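Local coordinates for protein lectin (Pleurotus ostreatus, PDB 6T0Q) that binds N-acetyl-D-galactosamine and probably related galactose-bearing sugars, in a beta-sheet fold that carries two calcium sites, at residues Cys63-Val68 / Asp137-Thr142; Trp200-Asp205 / Ile277-Gly282; Ser204-Gly209 / Gly284-Ile289. One frame throughout, in Å; residues are numbered along the deposited sequence.

Interaction 1: residues Cys63-Val68 / Asp137-Thr142; sequences CGKCSV and DGTSET
The amino tip of K65 donates a hydrogen bond to the hydroxyl of T139, NZ to OG1 at 2.9 Å, and this bond is the centre of the contact between 63-68 and 137-142. The hydroxyl passes the chain on: T139 OG1 donates in turn to D137 OD1 at 2.7 Å, using the syn lone pair of the carboxylate. The same oxygen accepts the backbone N of T139 at 3.0 Å, nearly straight (164°) and from above the carboxylate plane. This second bond makes an Asx turn, and together the two hold D137 and T139 as one unit in the hairpin turn between strands 126-135 and 140-144. The bend of K65 at CG-CD (chi3 121°) carries its CE past the carboxylate and on to NZ at T139. K65 CE lies 4.1 Å from D137 OD2, and the side chains of K65 and T139 cross at about a right angle. K65 NZ and D137 OD2 stand 4.6 Å apart, too far for a salt bridge. F135 adds a cation-pi contact to K65.

Away from this compact end the contact is loose and wet: E141 is joined through a water that accepts from K65 NZ and donates to E141 OE1 at 2.7 Å. Next to K65, C66 is tied to C16 by a disulfide. The lysine thus bridges over the end of strand 126-135 to the neighbouring hairpin partner. The join is a short chain of hydrogen bonds at the surface, probably aided by the two nearby carboxylates, which would favour the charged form of the lysine without touching its ammonium.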
loop_
_atom_site.group_PDB
_atom_site.type_symbol
_atom_site.label_atom_id
_atom_site.label_comp_id
_atom_site.label_asym_id
_atom_site.label_seq_id
_atom_site.Cartn_x
_atom_site.Cartn_y
_atom_site.Cartn_z
ATOM N N CYS A 63 -33.788 -2.655 4.372
ATOM C CA CYS A 63 -33.785 -2.088 3.031
ATOM C C CYS A 63 -33.296 -0.647 3.067
ATOM O O CYS A 63 -33.569 0.097 4.012
ATOM C CB CYS A 63 -35.183 -2.167 2.416
ATOM S SG CYS A 63 -35.710 -3.853 2.007
ATOM N N GLY A 64 -32.536 -0.266 2.044
ATOM C CA GLY A 64 -32.037 1.084 1.913
ATOM C C GLY A 64 -30.617 1.308 2.396
ATOM O O GLY A 64 -30.089 2.409 2.205
ATOM N N LYS A 65 -29.983 0.315 3.016
ATOM C CA LYS A 65 -28.622 0.499 3.507
ATOM C C LYS A 65 -27.870 -0.822 3.464
ATOM O O LYS A 65 -28.461 -1.901 3.352
ATOM C CB LYS A 65 -28.604 1.062 4.931
ATOM C CG LYS A 65 -29.509 0.322 5.888
ATOM C CD LYS A 65 -29.297 0.814 7.295
ATOM C CE LYS A 65 -30.550 1.378 7.909
ATOM N NZ LYS A 65 -30.414 1.391 9.390
ATOM N N CYS A 66 -26.549 -0.714 3.567
ATOM C CA CYS A 66 -25.644 -1.850 3.516
ATOM C C CYS A 66 -24.982 -2.030 4.872
ATOM O O CYS A 66 -24.551 -1.053 5.493
ATOM C CB CYS A 66 -24.549 -1.651 2.460
ATOM S SG CYS A 66 -25.098 -1.685 0.732
ATOM N N SER A 67 -24.877 -3.274 5.314
ATOM C CA SER A 67 -24.101 -3.562 6.505
ATOM C C SER A 67 -22.618 -3.529 6.159
ATOM O O SER A 67 -22.212 -3.897 5.048
ATOM C CB SER A 67 -24.491 -4.915 7.088
ATOM O OG SER A 67 -24.595 -5.889 6.073
ATOM N N VAL A 68 -21.815 -3.057 7.102
ATOM C CA VAL A 68 -20.383 -2.866 6.904
ATOM C C VAL A 68 -19.568 -3.782 7.814
ATOM O O VAL A 68 -18.702 -4.524 7.352
ATOM C CB VAL A 68 -19.997 -1.386 7.120
ATOM C CG1 VAL A 68 -18.475 -1.205 7.009
ATOM C CG2 VAL A 68 -20.734 -0.495 6.127
ATOM N N ASP A 137 -24.528 4.078 6.291
ATOM C CA ASP A 137 -24.964 5.452 6.513
ATOM C C ASP A 137 -24.669 5.951 7.920
ATOM O O ASP A 137 -25.123 7.038 8.286
ATOM C CB ASP A 137 -26.464 5.600 6.207
ATOM C CG ASP A 137 -27.350 4.773 7.141
ATOM O OD1 ASP A 137 -26.819 4.033 8.001
ATOM O OD2 ASP A 137 -28.586 4.861 7.011
ATOM N N GLY A 138 -23.913 5.202 8.716
ATOM C CA GLY A 138 -23.609 5.647 10.056
ATOM C C GLY A 138 -24.594 5.209 11.119
ATOM O O GLY A 138 -24.351 5.467 12.303
ATOM N N THR A 139 -25.688 4.556 10.750
ATOM C CA THR A 139 -26.578 3.999 11.760
ATOM C C THR A 139 -26.089 2.610 12.184
ATOM O O THR A 139 -25.158 2.046 11.609
ATOM C CB THR A 139 -28.012 3.930 11.240
ATOM O OG1 THR A 139 -28.087 3.009 10.145
ATOM C CG2 THR A 139 -28.493 5.320 10.772
ATOM N N SER A 140 -26.734 2.057 13.208
ATOM C CA SER A 140 -26.384 0.732 13.704
ATOM C C SER A 140 -27.628 0.070 14.282
ATOM O O SER A 140 -28.616 0.739 14.594
ATOM C CB SER A 140 -25.275 0.817 14.754
ATOM O OG SER A 140 -25.699 1.629 15.829
ATOM N N GLU A 141 -27.575 -1.257 14.411
ATOM C CA GLU A 141 -28.692 -2.012 14.977
ATOM C C GLU A 141 -28.171 -3.301 15.601
ATOM O O GLU A 141 -27.281 -3.951 15.040
ATOM C CB GLU A 141 -29.757 -2.344 13.920
ATOM C CG GLU A 141 -30.901 -3.231 14.452
ATOM C CD GLU A 141 -32.024 -3.430 13.436
ATOM O OE1 GLU A 141 -31.985 -2.782 12.368
ATOM O OE2 GLU A 141 -32.942 -4.232 13.713
ATOM N N THR A 142 -28.727 -3.666 16.760
ATOM C CA THR A 142 -28.292 -4.850 17.504
ATOM C C THR A 142 -29.199 -6.027 17.170
ATOM O O THR A 142 -30.425 -5.881 17.137
ATOM C CB THR A 142 -28.308 -4.607 19.016
ATOM O OG1 THR A 142 -27.562 -3.422 19.310
ATOM C CG2 THR A 142 -27.652 -5.795 19.779
HETATM O O HOH W 1 -31.562 -0.309 11.261
#

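Interaction 2: residues Trp200-Asp205 / Ile277-Gly282; sequences WIWTSD and INATNG. With CA (calcium ion), chain G; NAG (2-acetamido-2-deoxy-beta-D-glucopyranose), chain B.
The six-membered ring of W202 reaches across to strand 277-281, where it meets A279, T280 and N281. The two strands run almost perpendicular (87° between their directions), with axes 10.0 Å apart, and the large ring fills the distance between them. From CB, the side chain leaves with CG anti to the backbone N (chi1 -156°), and neither CB nor the five-membered ring reaches the other segment; R216 and I336 pack around W202. Along the six-membered ring, CE3 rests on G287 CA of the adjoining strand 287-296. CZ3 then meets the methyl of A279, with CZ3 to CB 3.6 Å. CH2, the outermost carbon, lies 3.7 Å from A279 O, and the backbone N of T280 comes to the ring edge near its plane. Finally CZ2 touches N281 CB at 3.8 Å.

N281 stands across the tryptophan, its amide plane 86° from that of the indole. Extended from the backbone, it brings OD1 to within 2.6 Å of the calcium ion, while ND2 is anchored on P212 O and G284 O. D239, D240, G283 and P285 complete the metal site, and G283 is also part of the N-acetyl-D-galactosamine site. The alternation of the strand turns its other residues to a glycan: N278 ND2 is covalently linked to C1 of an N-acetylglucosamine, and the T280 hydroxyl bonds to S215.

Apolar contact from W202 therefore falls on the CB of a metal ligand, leaving the amide to the calcium and to backbone carbonyls: a hydrophobic second shell behind a polar first shell, consistent with a well-positioned N281.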
loop_
_atom_site.group_PDB
_atom_site.type_symbol
_atom_site.label_atom_id
_atom_site.label_comp_id
_atom_site.label_asym_id
_atom_site.label_seq_id
_atom_site.Cartn_x
_atom_site.Cartn_y
_atom_site.Cartn_z
ATOM N N TRP A 200 3.314 1.383 26.575
ATOM C CA TRP A 200 3.500 2.822 26.594
ATOM C C TRP A 200 4.750 3.159 25.791
ATOM O O TRP A 200 5.817 2.580 26.024
ATOM C CB TRP A 200 3.648 3.325 28.026
ATOM C CG TRP A 200 2.461 3.087 28.921
ATOM C CD1 TRP A 200 2.255 2.019 29.750
ATOM C CD2 TRP A 200 1.340 3.960 29.104
ATOM N NE1 TRP A 200 1.070 2.174 30.436
ATOM C CE2 TRP A 200 0.493 3.359 30.059
ATOM C CE3 TRP A 200 0.978 5.196 28.559
ATOM C CZ2 TRP A 200 -0.700 3.951 30.481
ATOM C CZ3 TRP A 200 -0.210 5.784 28.981
ATOM C CH2 TRP A 200 -1.031 5.158 29.934
ATOM N N ILE A 201 4.620 4.067 24.822
ATOM C CA ILE A 201 5.757 4.497 24.017
ATOM C C ILE A 201 5.905 6.009 24.134
ATOM O O ILE A 201 4.988 6.724 24.551
ATOM C CB ILE A 201 5.640 4.080 22.528
ATOM C CG1 ILE A 201 4.421 4.736 21.859
ATOM C CG2 ILE A 201 5.579 2.555 22.401
ATOM C CD1 ILE A 201 4.318 4.445 20.345
ATOM N N TRP A 202 7.086 6.490 23.758
ATOM C CA TRP A 202 7.351 7.922 23.663
ATOM C C TRP A 202 8.541 8.104 22.730
ATOM O O TRP A 202 9.067 7.135 22.174
ATOM C CB TRP A 202 7.610 8.537 25.045
ATOM C CG TRP A 202 7.323 10.020 25.122
ATOM C CD1 TRP A 202 8.244 11.038 25.226
ATOM C CD2 TRP A 202 6.031 10.649 25.108
ATOM N NE1 TRP A 202 7.598 12.251 25.287
ATOM C CE2 TRP A 202 6.242 12.041 25.208
ATOM C CE3 TRP A 202 4.714 10.166 25.027
ATOM C CZ2 TRP A 202 5.187 12.956 25.226
ATOM C CZ3 TRP A 202 3.670 11.073 25.042
ATOM C CH2 TRP A 202 3.913 12.456 25.147
ATOM N N THR A 203 8.951 9.357 22.538
ATOM C CA THR A 203 10.231 9.592 21.886
ATOM C C THR A 203 11.363 9.256 22.854
ATOM O O THR A 203 11.160 9.092 24.063
ATOM C CB THR A 203 10.345 11.036 21.397
ATOM O OG1 THR A 203 9.718 11.913 22.342
ATOM C CG2 THR A 203 9.674 11.195 20.041
ATOM N N SER A 204 12.576 9.158 22.312
ATOM C CA SER A 204 13.697 8.643 23.087
ATOM C C SER A 204 14.280 9.661 24.067
ATOM O O SER A 204 15.232 9.322 24.776
ATOM C CB SER A 204 14.789 8.123 22.143
ATOM O OG SER A 204 15.219 9.143 21.263
ATOM N N ASP A 205 13.735 10.882 24.142
ATOM C CA ASP A 205 14.076 11.799 25.228
ATOM C C ASP A 205 13.366 11.450 26.531
ATOM O O ASP A 205 13.566 12.136 27.536
ATOM C CB ASP A 205 13.758 13.250 24.836
ATOM C CG ASP A 205 12.305 13.448 24.408
ATOM O OD1 ASP A 205 11.553 12.451 24.309
ATOM O OD2 ASP A 205 11.910 14.608 24.168
ATOM N N ILE A 277 -0.549 10.162 15.828
ATOM C CA ILE A 277 -0.858 10.651 17.163
ATOM C C ILE A 277 0.025 11.857 17.451
ATOM O O ILE A 277 1.242 11.801 17.254
ATOM C CB ILE A 277 -0.629 9.571 18.238
ATOM C CG1 ILE A 277 -1.434 8.300 17.953
ATOM C CG2 ILE A 277 -0.976 10.117 19.615
ATOM C CD1 ILE A 277 -1.033 7.135 18.890
ATOM N N ASN A 278 -0.583 12.937 17.910
ATOM C CA ASN A 278 0.143 14.025 18.554
ATOM C C ASN A 278 -0.143 13.916 20.051
ATOM O O ASN A 278 -1.261 14.183 20.497
ATOM C CB ASN A 278 -0.279 15.374 17.970
ATOM C CG ASN A 278 0.187 16.564 18.811
ATOM O OD1 ASN A 278 1.007 16.432 19.709
ATOM N ND2 ASN A 278 -0.342 17.742 18.502
ATOM N N ALA A 279 0.857 13.504 20.825
ATOM C CA ALA A 279 0.704 13.353 22.265
ATOM C C ALA A 279 1.559 14.397 22.965
ATOM O O ALA A 279 2.664 14.705 22.511
ATOM C CB ALA A 279 1.094 11.942 22.725
ATOM N N THR A 280 1.047 14.946 24.064
ATOM C CA THR A 280 1.681 16.077 24.732
ATOM C C THR A 280 1.945 15.763 26.194
ATOM O O THR A 280 1.085 15.214 26.892
ATOM C CB THR A 280 0.812 17.335 24.623
ATOM O OG1 THR A 280 0.633 17.663 23.240
ATOM C CG2 THR A 280 1.469 18.524 25.349
ATOM N N ASN A 281 3.145 16.107 26.649
ATOM C CA ASN A 281 3.527 15.963 28.043
ATOM C C ASN A 281 3.513 17.333 28.708
ATOM O O ASN A 281 4.231 18.242 28.280
ATOM C CB ASN A 281 4.913 15.342 28.184
ATOM C CG ASN A 281 5.312 15.164 29.640
ATOM O OD1 ASN A 281 4.451 14.995 30.509
ATOM N ND2 ASN A 281 6.613 15.214 29.916
ATOM N N GLY A 282 2.707 17.470 29.760
ATOM C CA GLY A 282 2.727 18.675 30.563
ATOM C C GLY A 282 3.850 18.740 31.572
ATOM O O GLY A 282 4.027 19.781 32.213
HETATM CA CA CA G . 2.955 13.900 32.297
HETATM C C1 NAG B . -0.024 18.929 19.245
HETATM C C2 NAG B . -0.042 20.182 18.387
HETATM C C3 NAG B . 0.140 21.407 19.263
HETATM C C4 NAG B . -0.971 21.472 20.300
HETATM C C5 NAG B . -1.078 20.170 21.099
HETATM C C6 NAG B . -2.385 20.086 21.857
HETATM C C7 NAG B . 0.657 20.112 16.042
HETATM C C8 NAG B . 1.812 20.088 15.087
HETATM N N2 NAG B . 0.969 20.143 17.342
HETATM O O3 NAG B . 0.105 22.569 18.442
HETATM O O4 NAG B . -0.502 22.553 21.008
HETATM O O5 NAG B . -1.057 19.013 20.243
HETATM O O6 NAG B . -2.173 20.006 23.257
HETATM O O7 NAG B . -0.511 20.100 15.654
#

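Interaction 3: residues Ser204-Gly209 / Gly284-Ile289; sequences SDNVNG and GPAGVI. With CA (calcium ion), chain G.
The amide of N206 turns ND2 to A286 O and, through a water, OD1 to A286 N. The N206 side chain points straight out from its backbone N (chi1 -168°), which extends the amide from its loop and brings ND2 to 2.7 Å from A286 O. That bond is strongly bent (124° at the hydrogen) and weak despite the short distance. The water on the other side of the amide donates to N206 OD1 at 2.8 Å and accepts from A286 N at 3.2 Å. The methyl of A286 is turned past the amide, with A286 CB 4.0 Å from N206 ND2, and packs on W202 and N281.

Farther along, the carbonyl of G209 comes up to the ring of P285, O to CG 3.6 Å, a contact with no hydrogen bond. P285 O binds the calcium ion at 2.5 Å, beside D239, D240, N281 and G283.

The loop 204-209, between strands 199-202 and 214-222, thus lies against the residues that lead into strand 287-296. N206 also touches I336 of strand 331-338 and bonds through its carbonyl to K334, while the backbones of V288 and I201 join strand 287-296 to strand 199-202.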
loop_
_atom_site.group_PDB
_atom_site.type_symbol
_atom_site.label_atom_id
_atom_site.label_comp_id
_atom_site.label_asym_id
_atom_site.label_seq_id
_atom_site.Cartn_x
_atom_site.Cartn_y
_atom_site.Cartn_z
ATOM N N SER A 204 12.576 9.158 22.312
ATOM C CA SER A 204 13.697 8.643 23.087
ATOM C C SER A 204 14.280 9.661 24.067
ATOM O O SER A 204 15.232 9.322 24.776
ATOM C CB SER A 204 14.789 8.123 22.143
ATOM O OG SER A 204 15.219 9.143 21.263
ATOM N N ASP A 205 13.735 10.882 24.142
ATOM C CA ASP A 205 14.076 11.799 25.228
ATOM C C ASP A 205 13.366 11.450 26.531
ATOM O O ASP A 205 13.566 12.136 27.536
ATOM C CB ASP A 205 13.758 13.250 24.836
ATOM C CG ASP A 205 12.305 13.448 24.408
ATOM O OD1 ASP A 205 11.553 12.451 24.309
ATOM O OD2 ASP A 205 11.910 14.608 24.168
ATOM N N ASN A 206 12.529 10.416 26.535
ATOM C CA ASN A 206 11.890 9.924 27.755
ATOM C C ASN A 206 12.890 8.997 28.441
ATOM O O ASN A 206 13.075 7.850 28.025
ATOM C CB ASN A 206 10.587 9.202 27.410
ATOM C CG ASN A 206 9.724 8.903 28.624
ATOM O OD1 ASN A 206 10.229 8.586 29.691
ATOM N ND2 ASN A 206 8.398 8.987 28.453
ATOM N N VAL A 207 13.559 9.499 29.483
ATOM C CA VAL A 207 14.597 8.751 30.185
ATOM C C VAL A 207 14.435 8.957 31.684
ATOM O O VAL A 207 13.963 10.002 32.142
ATOM C CB VAL A 207 16.022 9.163 29.746
ATOM C CG1 VAL A 207 16.293 8.739 28.314
ATOM C CG2 VAL A 207 16.220 10.664 29.909
ATOM N N ASN A 208 14.829 7.939 32.452
ATOM C CA ASN A 208 14.845 8.006 33.914
ATOM C C ASN A 208 13.466 8.312 34.492
ATOM O O ASN A 208 13.355 8.901 35.571
ATOM C CB ASN A 208 15.871 9.034 34.407
ATOM C CG ASN A 208 17.263 8.781 33.846
ATOM O OD1 ASN A 208 17.776 7.663 33.910
ATOM N ND2 ASN A 208 17.868 9.817 33.275
ATOM N N GLY A 209 12.409 7.922 33.779
ATOM C CA GLY A 209 11.058 8.078 34.287
ATOM C C GLY A 209 10.426 9.433 34.062
ATOM O O GLY A 209 9.418 9.750 34.698
ATOM N N GLY A 284 6.854 15.747 33.698
ATOM C CA GLY A 284 6.979 14.508 34.428
ATOM C C GLY A 284 6.952 13.289 33.524
ATOM O O GLY A 284 7.373 13.343 32.361
ATOM N N PRO A 285 6.466 12.160 34.050
ATOM C CA PRO A 285 6.336 10.948 33.226
ATOM C C PRO A 285 5.440 11.199 32.023
ATOM O O PRO A 285 4.516 12.017 32.071
ATOM C CB PRO A 285 5.704 9.927 34.183
ATOM C CG PRO A 285 6.017 10.450 35.574
ATOM C CD PRO A 285 5.998 11.953 35.433
ATOM N N ALA A 286 5.717 10.480 30.936
ATOM C CA ALA A 286 4.933 10.628 29.716
ATOM C C ALA A 286 4.856 9.300 28.975
ATOM O O ALA A 286 5.788 8.492 29.020
ATOM C CB ALA A 286 5.539 11.698 28.794
ATOM N N GLY A 287 3.748 9.100 28.266
ATOM C CA GLY A 287 3.609 7.941 27.402
ATOM C C GLY A 287 2.273 7.983 26.688
ATOM O O GLY A 287 1.330 8.648 27.123
ATOM N N VAL A 288 2.213 7.263 25.571
ATOM C CA VAL A 288 0.948 7.010 24.887
ATOM C C VAL A 288 0.861 5.513 24.623
ATOM O O VAL A 288 1.875 4.856 24.357
ATOM C CB VAL A 288 0.808 7.836 23.584
ATOM C CG1 VAL A 288 1.909 7.505 22.611
ATOM C CG2 VAL A 288 -0.575 7.614 22.917
ATOM N N ILE A 289 -0.343 4.964 24.734
ATOM C CA ILE A 289 -0.563 3.535 24.543
ATOM C C ILE A 289 -1.833 3.367 23.726
ATOM O O ILE A 289 -2.778 4.150 23.873
ATOM C CB ILE A 289 -0.645 2.798 25.901
ATOM C CG1 ILE A 289 -0.720 1.282 25.706
ATOM C CG2 ILE A 289 -1.835 3.282 26.726
ATOM C CD1 ILE A 289 -0.590 0.521 27.042
HETATM CA CA CA G . 2.955 13.900 32.297
HETATM O O HOH W 2 8.149 8.520 31.512
#

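In the fold
Interactions 2 and 3 belong to one neighbourhood, their centres about 7 Å apart: their first segments overlap in the chain, and both supply ligands to one calcium ion. They touch directly where A286 CB of interaction 3 packs on N281 CG of interaction 2. Interaction 1 lies far off, its centre about 37 Å from that of interaction 2, at the surface and away from the annotated sites. Chemistry follows burial: buried interaction 2 is ring packing on a methyl, backbone and the CB of N281, without a hydrogen bond across it, partly buried interaction 3 combines one weak bond with a water bridge, and surface interaction 1 depends on a charged side chain, a hydroxyl and solvent.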